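Local coordinates for ethylbenzene dehydrogenase alpha-subunit (Aromatoleum aromaticum, PDB 2IVF), which is the molybdopterin-binding subunit of a dehydrogenase, a member of the molybdopterin oxidoreductase family that holds molybdenum, two guanine-dinucleotide pterin cofactors and an iron-sulfur cluster, at residues Ala478-Tyr490 against Glu660-Thr672. Numbering follows the deposited sequence.
Sequences AFAWAYSDDNMVY and EMTTPCSGNPFFT
Ser666 N donates to Ala482 O at 3.0 Å, the one direct hydrogen bond between 478-490 and 660-672; it meets the carbonyl almost head-on (C=O...N 171°). Beside it, Cys665 CB packs against Tyr483 CB at 3.7 Å. With chi1 at 63°, the thiol is swung between its backbone N and carbonyl carbon, which brings SG to 4.1 Å from Ala480 CB. Ser666 OG comes closer, 3.5 Å from Ala480 CB, but its hydrogen bond goes to Tyr239 O. Further along, two waters bridge the backbones: one is held by Ser484 N and Pro664 O, while the other lies within hydrogen-bonding distance of Ser484 O and the same proline oxygen. At the start of helix 486-493 the contact becomes one of van der Waals packing. The bent end of Met488 sets CE 3.5 Å from Thr663 CG2, the two side chains crossing at about a right angle, and Asn487 and Met661 meet from opposite directions, ND2 3.4 Å from CE. Behind this layer, Pro664 CD sits over the centre of the Phe671 ring, 3.4 Å above its plane. The side chain of Trp481, which sets off away from 660-672, lies about 6 Å from the molybdenum atom; this buried seam of one backbone bond, bridging waters and side-chain packing probably helps hold the loop that carries it.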
loop_
_atom_site.group_PDB
_atom_site.type_symbol
_atom_site.label_atom_id
_atom_site.label_comp_id
_atom_site.label_asym_id
_atom_site.label_seq_id
_atom_site.Cartn_x
_atom_site.Cartn_y
_atom_site.Cartn_z
ATOM N N ALA A 478 -21.397 7.905 -3.490
ATOM C CA ALA A 478 -21.180 6.451 -3.639
ATOM C C ALA A 478 -19.750 6.053 -3.978
ATOM O O ALA A 478 -19.431 4.922 -3.882
ATOM C CB ALA A 478 -22.170 5.850 -4.661
ATOM N N PHE A 479 -18.926 6.985 -4.449
ATOM C CA PHE A 479 -17.608 6.732 -4.958
ATOM C C PHE A 479 -16.952 8.077 -5.289
ATOM O O PHE A 479 -17.542 9.129 -5.053
ATOM C CB PHE A 479 -17.597 5.756 -6.153
ATOM C CG PHE A 479 -18.737 5.932 -7.135
ATOM C CD1 PHE A 479 -18.827 7.040 -7.972
ATOM C CD2 PHE A 479 -19.690 4.931 -7.270
ATOM C CE1 PHE A 479 -19.859 7.143 -8.887
ATOM C CE2 PHE A 479 -20.713 5.031 -8.188
ATOM C CZ PHE A 479 -20.810 6.139 -8.983
ATOM N N ALA A 480 -15.733 8.046 -5.829
ATOM C CA ALA A 480 -15.001 9.246 -6.160
ATOM C C ALA A 480 -14.536 9.161 -7.607
ATOM O O ALA A 480 -13.367 8.936 -7.874
ATOM C CB ALA A 480 -13.829 9.393 -5.249
ATOM N N TRP A 481 -15.452 9.394 -8.535
ATOM C CA TRP A 481 -15.180 9.160 -9.941
ATOM C C TRP A 481 -15.470 10.399 -10.778
ATOM O O TRP A 481 -15.694 10.304 -11.957
ATOM C CB TRP A 481 -16.058 7.989 -10.354
ATOM C CG TRP A 481 -15.565 7.173 -11.467
ATOM C CD1 TRP A 481 -16.292 6.722 -12.527
ATOM C CD2 TRP A 481 -14.247 6.662 -11.640
ATOM N NE1 TRP A 481 -15.501 5.970 -13.358
ATOM C CE2 TRP A 481 -14.239 5.922 -12.830
ATOM C CE3 TRP A 481 -13.072 6.756 -10.906
ATOM C CZ2 TRP A 481 -13.117 5.307 -13.299
ATOM C CZ3 TRP A 481 -11.951 6.121 -11.373
ATOM C CH2 TRP A 481 -11.979 5.409 -12.553
ATOM N N ALA A 482 -15.552 11.554 -10.136
ATOM C CA ALA A 482 -15.607 12.839 -10.819
ATOM C C ALA A 482 -14.181 13.388 -10.858
ATOM O O ALA A 482 -13.515 13.466 -9.840
ATOM C CB ALA A 482 -16.521 13.784 -10.081
ATOM N N TYR A 483 -13.700 13.760 -12.035
ATOM C CA TYR A 483 -12.384 14.379 -12.110
ATOM C C TYR A 483 -12.210 15.138 -13.409
ATOM O O TYR A 483 -12.938 14.872 -14.358
ATOM C CB TYR A 483 -11.292 13.319 -12.002
ATOM C CG TYR A 483 -11.453 12.091 -12.889
ATOM C CD1 TYR A 483 -10.965 12.058 -14.202
ATOM C CD2 TYR A 483 -12.052 10.931 -12.379
ATOM C CE1 TYR A 483 -11.112 10.888 -15.004
ATOM C CE2 TYR A 483 -12.197 9.774 -13.150
ATOM C CZ TYR A 483 -11.744 9.752 -14.460
ATOM O OH TYR A 483 -11.922 8.564 -15.134
ATOM N N SER A 484 -11.264 16.068 -13.431
ATOM C CA SER A 484 -10.926 16.758 -14.655
ATOM C C SER A 484 -9.744 16.059 -15.230
ATOM O O SER A 484 -8.702 15.994 -14.586
ATOM C CB SER A 484 -10.478 18.170 -14.384
ATOM O OG SER A 484 -10.183 18.798 -15.619
ATOM N N ASP A 485 -9.863 15.612 -16.457
ATOM C CA ASP A 485 -8.735 15.085 -17.165
ATOM C C ASP A 485 -8.432 15.979 -18.372
ATOM O O ASP A 485 -7.730 15.575 -19.274
ATOM C CB ASP A 485 -9.004 13.630 -17.552
ATOM C CG ASP A 485 -10.138 13.476 -18.542
ATOM O OD1 ASP A 485 -10.791 14.487 -18.910
ATOM O OD2 ASP A 485 -10.373 12.308 -18.939
ATOM N N ASP A 486 -8.904 17.226 -18.328
ATOM C CA ASP A 486 -8.711 18.176 -19.427
ATOM C C ASP A 486 -7.232 18.325 -19.795
ATOM O O ASP A 486 -6.863 18.399 -20.988
ATOM C CB ASP A 486 -9.308 19.547 -19.072
ATOM C CG ASP A 486 -10.821 19.503 -18.905
ATOM O OD1 ASP A 486 -11.307 18.538 -18.295
ATOM O OD2 ASP A 486 -11.525 20.417 -19.356
ATOM N N ASN A 487 -6.390 18.344 -18.764
ATOM C CA ASN A 487 -4.947 18.560 -18.969
ATOM C C ASN A 487 -4.349 17.490 -19.877
ATOM O O ASN A 487 -3.521 17.791 -20.717
ATOM C CB ASN A 487 -4.172 18.663 -17.643
ATOM C CG ASN A 487 -4.350 17.462 -16.749
ATOM O OD1 ASN A 487 -5.467 17.029 -16.502
ATOM N ND2 ASN A 487 -3.248 16.894 -16.280
ATOM N N MET A 488 -4.836 16.262 -19.739
ATOM C CA MET A 488 -4.393 15.159 -20.572
ATOM C C MET A 488 -5.094 15.129 -21.911
ATOM O O MET A 488 -4.426 14.982 -22.965
ATOM C CB MET A 488 -4.614 13.850 -19.842
ATOM C CG MET A 488 -3.655 13.677 -18.745
ATOM S SD MET A 488 -3.984 12.164 -17.864
ATOM C CE MET A 488 -5.102 12.708 -16.576
ATOM N N VAL A 489 -6.420 15.283 -21.938
ATOM C CA VAL A 489 -7.086 15.097 -23.243
ATOM C C VAL A 489 -6.850 16.247 -24.199
ATOM O O VAL A 489 -6.719 16.002 -25.374
ATOM C CB VAL A 489 -8.579 14.710 -23.157
ATOM C CG1 VAL A 489 -8.788 13.598 -22.105
ATOM C CG2 VAL A 489 -9.407 15.908 -22.844
ATOM N N TYR A 490 -6.766 17.494 -23.750
ATOM C CA TYR A 490 -6.408 18.590 -24.687
ATOM C C TYR A 490 -4.956 18.496 -25.156
ATOM O O TYR A 490 -4.640 18.737 -26.346
ATOM C CB TYR A 490 -6.661 19.975 -24.089
ATOM C CG TYR A 490 -8.111 20.344 -23.973
ATOM C CD1 TYR A 490 -8.772 20.966 -25.020
ATOM C CD2 TYR A 490 -8.818 20.095 -22.814
ATOM C CE1 TYR A 490 -10.113 21.309 -24.910
ATOM C CE2 TYR A 490 -10.141 20.407 -22.702
ATOM C CZ TYR A 490 -10.783 21.022 -23.727
ATOM O OH TYR A 490 -12.115 21.349 -23.631
ATOM N N GLU A 660 6.055 16.992 -13.526
ATOM C CA GLU A 660 4.722 16.424 -13.705
ATOM C C GLU A 660 3.727 17.081 -12.786
ATOM O O GLU A 660 4.059 17.946 -11.980
ATOM C CB GLU A 660 4.765 14.904 -13.424
ATOM C CG GLU A 660 4.827 14.019 -14.653
ATOM C CD GLU A 660 3.522 14.028 -15.435
ATOM O OE1 GLU A 660 2.559 14.668 -14.962
ATOM O OE2 GLU A 660 3.461 13.407 -16.512
ATOM N N MET A 661 2.473 16.665 -12.933
ATOM C CA MET A 661 1.435 17.097 -12.039
ATOM C C MET A 661 0.604 15.875 -11.744
ATOM O O MET A 661 0.386 15.074 -12.652
ATOM C CB MET A 661 0.569 18.078 -12.767
ATOM C CG MET A 661 -0.422 18.774 -11.958
ATOM S SD MET A 661 -1.019 20.157 -12.978
ATOM C CE MET A 661 -1.730 19.261 -14.313
ATOM N N THR A 662 0.136 15.734 -10.508
ATOM C CA THR A 662 -0.714 14.600 -10.174
ATOM C C THR A 662 -2.087 14.723 -10.869
ATOM O O THR A 662 -2.383 15.719 -11.503
ATOM C CB THR A 662 -0.882 14.502 -8.692
ATOM O OG1 THR A 662 -1.413 15.735 -8.214
ATOM C CG2 THR A 662 0.466 14.249 -8.034
ATOM N N THR A 663 -2.864 13.649 -10.840
ATOM C CA THR A 663 -4.145 13.598 -11.527
ATOM C C THR A 663 -5.195 13.269 -10.504
ATOM O O THR A 663 -5.584 12.108 -10.346
ATOM C CB THR A 663 -4.161 12.519 -12.621
ATOM O OG1 THR A 663 -3.873 11.229 -12.044
ATOM C CG2 THR A 663 -3.110 12.846 -13.679
ATOM N N PRO A 664 -5.649 14.278 -9.777
ATOM C CA PRO A 664 -6.601 14.035 -8.677
ATOM C C PRO A 664 -8.055 13.828 -9.173
ATOM O O PRO A 664 -8.442 14.223 -10.309
ATOM C CB PRO A 664 -6.525 15.345 -7.891
ATOM C CG PRO A 664 -6.277 16.346 -8.942
ATOM C CD PRO A 664 -5.355 15.706 -9.906
ATOM N N CYS A 665 -8.880 13.284 -8.290
ATOM C CA CYS A 665 -10.294 13.281 -8.491
ATOM C C CYS A 665 -10.918 13.977 -7.278
ATOM O O CYS A 665 -10.223 14.626 -6.475
ATOM C CB CYS A 665 -10.763 11.850 -8.614
ATOM S SG CYS A 665 -10.472 10.874 -7.118
ATOM N N SER A 666 -12.238 13.870 -7.154
ATOM C CA SER A 666 -12.962 14.476 -6.044
ATOM C C SER A 666 -12.422 14.135 -4.649
ATOM O O SER A 666 -12.500 14.980 -3.748
ATOM C CB SER A 666 -14.451 14.097 -6.129
ATOM O OG SER A 666 -14.624 12.702 -6.068
ATOM N N GLY A 667 -11.892 12.919 -4.484
ATOM C CA GLY A 667 -11.543 12.398 -3.169
ATOM C C GLY A 667 -10.546 13.276 -2.449
ATOM O O GLY A 667 -10.807 13.717 -1.344
ATOM N N ASN A 668 -9.406 13.537 -3.111
ATOM C CA ASN A 668 -8.365 14.416 -2.607
ATOM C C ASN A 668 -8.226 15.467 -3.704
ATOM O O ASN A 668 -7.422 15.300 -4.605
ATOM C CB ASN A 668 -7.034 13.705 -2.432
ATOM C CG ASN A 668 -6.962 12.799 -1.234
ATOM O OD1 ASN A 668 -7.967 12.438 -0.588
ATOM N ND2 ASN A 668 -5.722 12.440 -0.893
ATOM N N PRO A 669 -9.074 16.493 -3.664
ATOM C CA PRO A 669 -9.341 17.350 -4.821
ATOM C C PRO A 669 -8.364 18.522 -5.034
ATOM O O PRO A 669 -8.759 19.703 -5.114
ATOM C CB PRO A 669 -10.751 17.834 -4.550
ATOM C CG PRO A 669 -10.804 17.940 -3.036
ATOM C CD PRO A 669 -9.884 16.901 -2.477
ATOM N N PHE A 670 -7.102 18.165 -5.239
ATOM C CA PHE A 670 -6.020 19.143 -5.398
ATOM C C PHE A 670 -4.992 18.548 -6.303
ATOM O O PHE A 670 -4.692 17.325 -6.205
ATOM C CB PHE A 670 -5.353 19.532 -4.043
ATOM C CG PHE A 670 -5.423 18.471 -2.982
ATOM C CD1 PHE A 670 -4.443 17.495 -2.868
ATOM C CD2 PHE A 670 -6.453 18.477 -2.057
ATOM C CE1 PHE A 670 -4.528 16.509 -1.894
ATOM C CE2 PHE A 670 -6.567 17.504 -1.082
ATOM C CZ PHE A 670 -5.576 16.524 -0.967
ATOM N N PHE A 671 -4.457 19.389 -7.195
ATOM C CA PHE A 671 -3.349 18.991 -8.062
ATOM C C PHE A 671 -2.049 19.307 -7.377
ATOM O O PHE A 671 -1.916 20.343 -6.710
ATOM C CB PHE A 671 -3.370 19.825 -9.335
ATOM C CG PHE A 671 -4.363 19.382 -10.328
ATOM C CD1 PHE A 671 -5.695 19.716 -10.200
ATOM C CD2 PHE A 671 -3.966 18.610 -11.403
ATOM C CE1 PHE A 671 -6.627 19.307 -11.151
ATOM C CE2 PHE A 671 -4.885 18.199 -12.359
ATOM C CZ PHE A 671 -6.217 18.557 -12.220
ATOM N N THR A 672 -1.060 18.463 -7.594
ATOM C CA THR A 672 0.243 18.631 -6.886
ATOM C C THR A 672 1.345 18.577 -7.913
ATOM O O THR A 672 1.311 17.800 -8.889
ATOM C CB THR A 672 0.401 17.564 -5.778
ATOM O OG1 THR A 672 -0.594 17.786 -4.769
ATOM C CG2 THR A 672 1.784 17.578 -5.114
HETATM O O HOH W 1 -7.423 14.599 -12.691
HETATM O O HOH W 2 -9.865 16.258 -11.068
#